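Local structure of phosphatidylinositol transfer protein SFH5 (Saccharomyces cerevisiae, 6W32) at residues A[147-152]-A[194-199]; A[153-158]-A[201-206]. The protein binds and transfers phosphatidylinositol, regulates plasma-membrane phosphatidylinositol 4,5-bisphosphate, and binds heme b, with a possible role in responses to organic oxidants. All coordinates share one frame; numbering follows the deposited sequence.

Overall arrangement
After strand 132-136, a loop holding Phe148 leads to helix 151-166, then strand 179-184, then helix 195-211. Interaction 1 joins the start of this second helix to the approach and first turn of the first, closing an intervening run of 41 residues. Interaction 2 joins the same helices one to two turns further on, closing a run of 42 residues between 153-158 and 201-206. Their segments alternate along the sequence, so the two contacts cross rather than nest, and their centres lie about 9 Å apart. Phe148 CE2 meets Phe154 CE1 at 3.9 Å, which makes the apolar packing continuous. Both contacts lie within the CRAL-TRIO region and both touch the heme.

Interaction 1: residues A[147-152]-A[194-199]; sequences LFQNVD and DSDIKN. With HEM (protoporphyrin IX containing Fe), chain D.
Phe148 lays one face of its ring over Ile197, whose CG1 sits above the ring centre in a CH-pi contact, 4.0 Å from the centroid and 11° off the normal. A chi1 of -58° sets Phe148 CG anti to the carbonyl carbon, beside the backbone N. At the far end of the ring, Phe148 CZ meets the heme methyl carbon CMB at 3.5 Å. The CG2 branch of Ile197 lies 3.5 Å from heme C2B, and CD1, at the end of the CG1 branch, reaches the vinyl group. Between them the two side chains line the heme at its CMB methyl and vinyl group, and both belong to the heme pocket.

Nearer the backbone, Phe148 CB packs on Asp196 CB at 3.7 Å. The Asp196 carboxylate turns to the neighbouring residue and places OD2 3.3 Å from Gln149 CG, so it meets the aliphatic part of that chain. One turn along the helix, Asn199 brings its amide oxygen OD1 to Val151 CG2 at 3.3 Å, the two side chains crossing at about a right angle. No hydrogen bond joins the segments; the contact rests on packing, buried on its heme side and more exposed around Gln149 and Asn199.

Both segments include a helix start. Asp194 is the N-cap of helix 195-211, its OD1 accepting a weak bond from Asp196 N at 3.2 Å, and Asn150 holds the N-cap position of helix 151-166. Lys145 touches both Asp194 and Ile197, and Cys200 extends the packing against Phe148 and Val151. The contact therefore brings together the beginnings of helices 151-166 and 195-211, with Leu147 reaching helix 112-115 beside them.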
# COMPACT_ATOMS: atom_id res chain seq x y z
N LEU A 147 18.55 7.08 -9.96
CA LEU A 147 17.37 6.25 -9.73
C LEU A 147 16.08 6.99 -10.05
O LEU A 147 15.05 6.35 -10.26
CB LEU A 147 17.33 5.79 -8.28
CG LEU A 147 18.60 5.07 -7.81
CD1 LEU A 147 18.93 5.45 -6.39
CD2 LEU A 147 18.43 3.57 -7.96
N PHE A 148 16.12 8.31 -10.07
CA PHE A 148 14.92 9.10 -10.28
C PHE A 148 14.72 9.53 -11.73
O PHE A 148 13.62 9.98 -12.07
CB PHE A 148 14.95 10.32 -9.34
CG PHE A 148 15.06 9.95 -7.88
CD1 PHE A 148 16.21 10.24 -7.16
CD2 PHE A 148 14.01 9.30 -7.24
CE1 PHE A 148 16.31 9.89 -5.80
CE2 PHE A 148 14.10 8.94 -5.92
CZ PHE A 148 15.25 9.24 -5.18
N GLN A 149 15.72 9.37 -12.59
CA GLN A 149 15.54 9.71 -13.99
C GLN A 149 14.67 8.69 -14.70
O GLN A 149 13.86 9.05 -15.56
CB GLN A 149 16.88 9.82 -14.70
CG GLN A 149 17.78 10.96 -14.30
CD GLN A 149 19.23 10.69 -14.71
OE1 GLN A 149 19.53 9.67 -15.35
NE2 GLN A 149 20.14 11.59 -14.33
N ASN A 150 14.84 7.40 -14.40
CA ASN A 150 13.94 6.40 -14.98
C ASN A 150 12.79 6.26 -14.00
O ASN A 150 12.83 5.47 -13.06
CB ASN A 150 14.66 5.07 -15.26
CG ASN A 150 13.79 4.09 -16.11
OD1 ASN A 150 12.67 4.42 -16.55
ND2 ASN A 150 14.31 2.88 -16.31
N VAL A 151 11.78 7.08 -14.23
CA VAL A 151 10.64 7.15 -13.32
C VAL A 151 9.89 5.84 -13.30
O VAL A 151 9.59 5.30 -12.24
CB VAL A 151 9.73 8.31 -13.73
CG1 VAL A 151 8.40 8.24 -13.01
CG2 VAL A 151 10.44 9.63 -13.48
N ASP A 152 9.59 5.29 -14.48
CA ASP A 152 8.73 4.11 -14.52
C ASP A 152 9.35 2.93 -13.79
O ASP A 152 8.64 2.14 -13.15
CB ASP A 152 8.41 3.74 -15.96
CG ASP A 152 8.07 4.96 -16.79
OD1 ASP A 152 8.75 5.19 -17.83
OD2 ASP A 152 7.14 5.71 -16.37
N ASP A 194 15.31 18.48 -6.52
CA ASP A 194 15.05 18.73 -7.93
C ASP A 194 13.79 18.00 -8.43
O ASP A 194 13.35 17.00 -7.85
CB ASP A 194 16.23 18.26 -8.75
CG ASP A 194 16.66 16.85 -8.35
OD1 ASP A 194 15.95 15.88 -8.69
OD2 ASP A 194 17.69 16.72 -7.64
N SER A 195 13.28 18.47 -9.57
CA SER A 195 12.05 17.95 -10.16
C SER A 195 12.12 16.47 -10.55
O SER A 195 11.09 15.92 -10.95
CB SER A 195 11.68 18.77 -11.40
OG SER A 195 12.69 18.64 -12.38
N ASP A 196 13.27 15.81 -10.46
CA ASP A 196 13.25 14.36 -10.62
C ASP A 196 12.50 13.73 -9.46
O ASP A 196 11.57 12.93 -9.67
CB ASP A 196 14.66 13.79 -10.70
CG ASP A 196 15.13 13.56 -12.15
OD1 ASP A 196 14.36 13.86 -13.11
OD2 ASP A 196 16.29 13.10 -12.33
N ILE A 197 12.87 14.11 -8.24
CA ILE A 197 12.21 13.60 -7.04
C ILE A 197 10.75 14.00 -7.03
O ILE A 197 9.87 13.17 -6.73
CB ILE A 197 12.95 14.10 -5.79
CG1 ILE A 197 14.30 13.38 -5.66
CG2 ILE A 197 12.13 13.86 -4.52
CD1 ILE A 197 15.26 14.10 -4.79
N LYS A 198 10.46 15.25 -7.40
CA LYS A 198 9.06 15.68 -7.42
C LYS A 198 8.24 14.74 -8.28
O LYS A 198 7.10 14.39 -7.93
CB LYS A 198 8.96 17.13 -7.90
CG LYS A 198 9.67 18.12 -6.94
CD LYS A 198 9.06 19.52 -6.88
CE LYS A 198 9.81 20.41 -5.87
NZ LYS A 198 9.49 21.88 -6.05
N ASN A 199 8.84 14.25 -9.38
CA ASN A 199 8.12 13.50 -10.39
C ASN A 199 7.83 12.07 -9.94
O ASN A 199 6.73 11.55 -10.17
CB ASN A 199 8.93 13.52 -11.68
CG ASN A 199 8.11 13.15 -12.89
OD1 ASN A 199 8.29 12.09 -13.50
ND2 ASN A 199 7.16 14.02 -13.24
CHA HEM D . 5.80 11.08 -0.68
CHB HEM D . 10.33 10.48 -2.14
CHC HEM D . 11.69 14.17 0.68
CHD HEM D . 7.18 14.44 2.53
C1A HEM D . 6.92 10.60 -1.31
C2A HEM D . 6.90 9.56 -2.29
C3A HEM D . 8.15 9.39 -2.74
C4A HEM D . 8.99 10.33 -2.01
CMA HEM D . 8.73 8.41 -3.79
CAA HEM D . 5.55 8.94 -2.68
CBA HEM D . 5.23 7.54 -2.21
CGA HEM D . 6.17 6.91 -1.25
O1A HEM D . 7.26 6.54 -1.80
O2A HEM D . 5.54 6.14 -0.45
C1B HEM D . 11.08 11.46 -1.56
C2B HEM D . 12.47 11.69 -1.82
C3B HEM D . 12.87 12.70 -1.05
C4B HEM D . 11.72 13.16 -0.26
CMB HEM D . 13.30 10.85 -2.81
CAB HEM D . 14.29 13.29 -0.96
CBB HEM D . 14.52 14.59 -1.10
C1C HEM D . 10.62 14.58 1.45
C2C HEM D . 10.58 15.66 2.47
C3C HEM D . 9.32 15.72 2.97
C4C HEM D . 8.53 14.70 2.31
CMC HEM D . 11.77 16.55 2.91
CAC HEM D . 8.81 16.69 4.08
CBC HEM D . 8.00 16.26 5.08
C1D HEM D . 6.37 13.61 1.81
C2D HEM D . 4.94 13.48 1.93
C3D HEM D . 4.54 12.44 0.89
C4D HEM D . 5.75 12.04 0.27
CMD HEM D . 3.98 14.22 2.88
CAD HEM D . 3.17 11.83 0.54
CBD HEM D . 3.18 10.39 1.08
CGD HEM D . 1.82 9.80 0.86
O1D HEM D . 1.66 8.55 1.09
O2D HEM D . 0.97 10.50 0.21
NA HEM D . 8.20 11.07 -1.17
NB HEM D . 10.65 12.37 -0.61
NC HEM D . 9.37 14.08 1.41
ND HEM D . 6.82 12.74 0.79
FE HEM D . 8.78 12.49 0.19

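Interaction 2: residues A[153-158]-A[201-206]; sequences KFVRYR and SKTVIG. With HEM (protoporphyrin IX containing Fe), chain D.
Val204 CG2 lies at the Phe154 ring edge, near its plane, 4.5 Å from CE2, which also approaches the heme methyl CMA obliquely. At the edge of the Arg158 guanidinium, and in its plane, lies the heme propionate carbon CGA. Arg158 NE donates a hydrogen bond to heme O2A at 3.0 Å and a weaker one to O1A, and NH2 also donates to O2A at 3.2 Å. O2A thus takes two of the three bonds. The arginine's positive charge would be expected to balance the negative charge of the propionate. Arg158 is an experimentally identified heme-binding residue; Tyr138 OH and Lys219 NZ also hydrogen-bond the heme.

The Arg158 side chain bends at chi2 (91°), and its CG rests on Val204 CG1 at 4.0 Å. That methyl also meets the propionate carbon CBA at 3.4 Å, which places Val204 against both the arginine and the group it binds. Farther from the heme, Val155 CG2 packs on Thr203 CG2 at 3.6 Å and on Val204 CG2 at 3.7 Å; Thr203 OG1 is hydrogen-bonded to Asn199 O.

The short helix segments cross at -43°, their axes 10.0 Å apart. Helix 112-115 meets Phe154 through Leu114, and strand 132-136 touches Arg158 through Thr134 and Asn136.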
# COMPACT_ATOMS: atom_id res chain seq x y z
N LYS A 153 10.67 2.77 -13.84
CA LYS A 153 11.18 1.60 -13.14
C LYS A 153 11.16 1.80 -11.63
O LYS A 153 10.92 0.84 -10.89
CB LYS A 153 12.56 1.19 -13.64
CG LYS A 153 12.46 -0.13 -14.49
CD LYS A 153 11.91 -1.38 -13.68
CE LYS A 153 11.26 -2.49 -14.60
NZ LYS A 153 11.12 -3.88 -13.98
N PHE A 154 11.35 3.03 -11.16
CA PHE A 154 11.14 3.30 -9.74
C PHE A 154 9.72 2.93 -9.32
O PHE A 154 9.51 2.07 -8.46
CB PHE A 154 11.41 4.76 -9.42
CG PHE A 154 11.39 5.08 -7.97
CD1 PHE A 154 12.57 5.11 -7.24
CD2 PHE A 154 10.20 5.36 -7.32
CE1 PHE A 154 12.55 5.41 -5.89
CE2 PHE A 154 10.18 5.65 -5.98
CZ PHE A 154 11.36 5.67 -5.26
N VAL A 155 8.71 3.56 -9.95
CA VAL A 155 7.32 3.29 -9.60
C VAL A 155 7.04 1.81 -9.60
O VAL A 155 6.22 1.32 -8.82
CB VAL A 155 6.37 4.03 -10.55
CG1 VAL A 155 4.95 3.62 -10.27
CG2 VAL A 155 6.50 5.51 -10.38
N ARG A 156 7.69 1.06 -10.47
CA ARG A 156 7.44 -0.38 -10.44
C ARG A 156 8.10 -1.01 -9.22
O ARG A 156 7.50 -1.89 -8.58
CB ARG A 156 7.91 -1.02 -11.73
CG ARG A 156 7.05 -0.74 -12.92
CD ARG A 156 7.22 -1.89 -13.96
NE ARG A 156 6.28 -3.00 -13.77
CZ ARG A 156 5.04 -2.96 -14.23
NH1 ARG A 156 4.20 -3.98 -14.03
NH2 ARG A 156 4.63 -1.86 -14.90
N TYR A 157 9.29 -0.53 -8.85
CA TYR A 157 9.91 -0.99 -7.61
C TYR A 157 8.97 -0.79 -6.42
O TYR A 157 8.65 -1.75 -5.71
CB TYR A 157 11.22 -0.23 -7.37
CG TYR A 157 11.62 -0.32 -5.94
CD1 TYR A 157 12.04 -1.52 -5.39
CD2 TYR A 157 11.51 0.78 -5.11
CE1 TYR A 157 12.37 -1.62 -4.06
CE2 TYR A 157 11.83 0.69 -3.76
CZ TYR A 157 12.26 -0.50 -3.24
OH TYR A 157 12.58 -0.58 -1.92
N ARG A 158 8.50 0.46 -6.22
CA ARG A 158 7.73 0.84 -5.03
C ARG A 158 6.36 0.18 -4.97
O ARG A 158 5.94 -0.29 -3.91
CB ARG A 158 7.56 2.35 -4.97
CG ARG A 158 6.73 2.78 -3.76
CD ARG A 158 7.56 3.11 -2.48
NE ARG A 158 6.66 3.53 -1.41
CZ ARG A 158 6.03 2.67 -0.63
NH1 ARG A 158 6.26 1.38 -0.79
NH2 ARG A 158 5.17 3.08 0.31
N SER A 201 7.64 11.06 -6.64
CA SER A 201 6.65 11.30 -5.60
C SER A 201 5.24 11.43 -6.13
O SER A 201 4.34 10.68 -5.75
CB SER A 201 7.00 12.58 -4.83
OG SER A 201 7.75 12.29 -3.66
N LYS A 202 5.03 12.41 -7.01
CA LYS A 202 3.69 12.68 -7.50
C LYS A 202 3.12 11.48 -8.22
O LYS A 202 1.92 11.18 -8.09
CB LYS A 202 3.72 13.93 -8.37
CG LYS A 202 4.06 15.20 -7.56
CD LYS A 202 4.45 16.42 -8.41
CE LYS A 202 3.39 16.78 -9.44
NZ LYS A 202 3.65 18.13 -10.07
N THR A 203 3.96 10.73 -8.94
CA THR A 203 3.49 9.57 -9.70
C THR A 203 3.02 8.47 -8.77
O THR A 203 1.87 8.03 -8.85
CB THR A 203 4.60 9.05 -10.61
OG1 THR A 203 5.11 10.11 -11.42
CG2 THR A 203 4.07 7.96 -11.49
N VAL A 204 3.91 8.00 -7.90
CA VAL A 204 3.50 7.00 -6.91
C VAL A 204 2.29 7.49 -6.13
O VAL A 204 1.29 6.77 -6.01
CB VAL A 204 4.67 6.65 -5.98
CG1 VAL A 204 4.24 5.69 -4.92
CG2 VAL A 204 5.78 6.04 -6.81
N ILE A 205 2.33 8.75 -5.65
CA ILE A 205 1.20 9.27 -4.86
C ILE A 205 -0.12 9.08 -5.60
O ILE A 205 -1.11 8.61 -5.01
CB ILE A 205 1.41 10.75 -4.48
CG1 ILE A 205 2.44 10.85 -3.35
CG2 ILE A 205 0.12 11.30 -3.92
CD1 ILE A 205 3.02 12.19 -3.19
N GLY A 206 -0.15 9.44 -6.90
CA GLY A 206 -1.36 9.27 -7.68
C GLY A 206 -1.86 7.84 -7.68
O GLY A 206 -3.06 7.57 -7.66
CHA HEM D . 5.80 11.08 -0.68
CHB HEM D . 10.33 10.48 -2.14
CHC HEM D . 11.69 14.17 0.68
CHD HEM D . 7.18 14.44 2.53
C1A HEM D . 6.92 10.60 -1.31
C2A HEM D . 6.90 9.56 -2.29
C3A HEM D . 8.15 9.39 -2.74
C4A HEM D . 8.99 10.33 -2.01
CMA HEM D . 8.73 8.41 -3.79
CAA HEM D . 5.55 8.94 -2.68
CBA HEM D . 5.23 7.54 -2.21
CGA HEM D . 6.17 6.91 -1.25
O1A HEM D . 7.26 6.54 -1.80
O2A HEM D . 5.54 6.14 -0.45
C1B HEM D . 11.08 11.46 -1.56
C2B HEM D . 12.47 11.69 -1.82
C3B HEM D . 12.87 12.70 -1.05
C4B HEM D . 11.72 13.16 -0.26
CMB HEM D . 13.30 10.85 -2.81
CAB HEM D . 14.29 13.29 -0.96
CBB HEM D . 14.52 14.59 -1.10
C1C HEM D . 10.62 14.58 1.45
C2C HEM D . 10.58 15.66 2.47
C3C HEM D . 9.32 15.72 2.97
C4C HEM D . 8.53 14.70 2.31
CMC HEM D . 11.77 16.55 2.91
CAC HEM D . 8.81 16.69 4.08
CBC HEM D . 8.00 16.26 5.08
C1D HEM D . 6.37 13.61 1.81
C2D HEM D . 4.94 13.48 1.93
C3D HEM D . 4.54 12.44 0.89
C4D HEM D . 5.75 12.04 0.27
CMD HEM D . 3.98 14.22 2.88
CAD HEM D . 3.17 11.83 0.54
CBD HEM D . 3.18 10.39 1.08
CGD HEM D . 1.82 9.80 0.86
O1D HEM D . 1.66 8.55 1.09
O2D HEM D . 0.97 10.50 0.21
NA HEM D . 8.20 11.07 -1.17
NB HEM D . 10.65 12.37 -0.61
NC HEM D . 9.37 14.08 1.41
ND HEM D . 6.82 12.74 0.79
FE HEM D . 8.78 12.49 0.19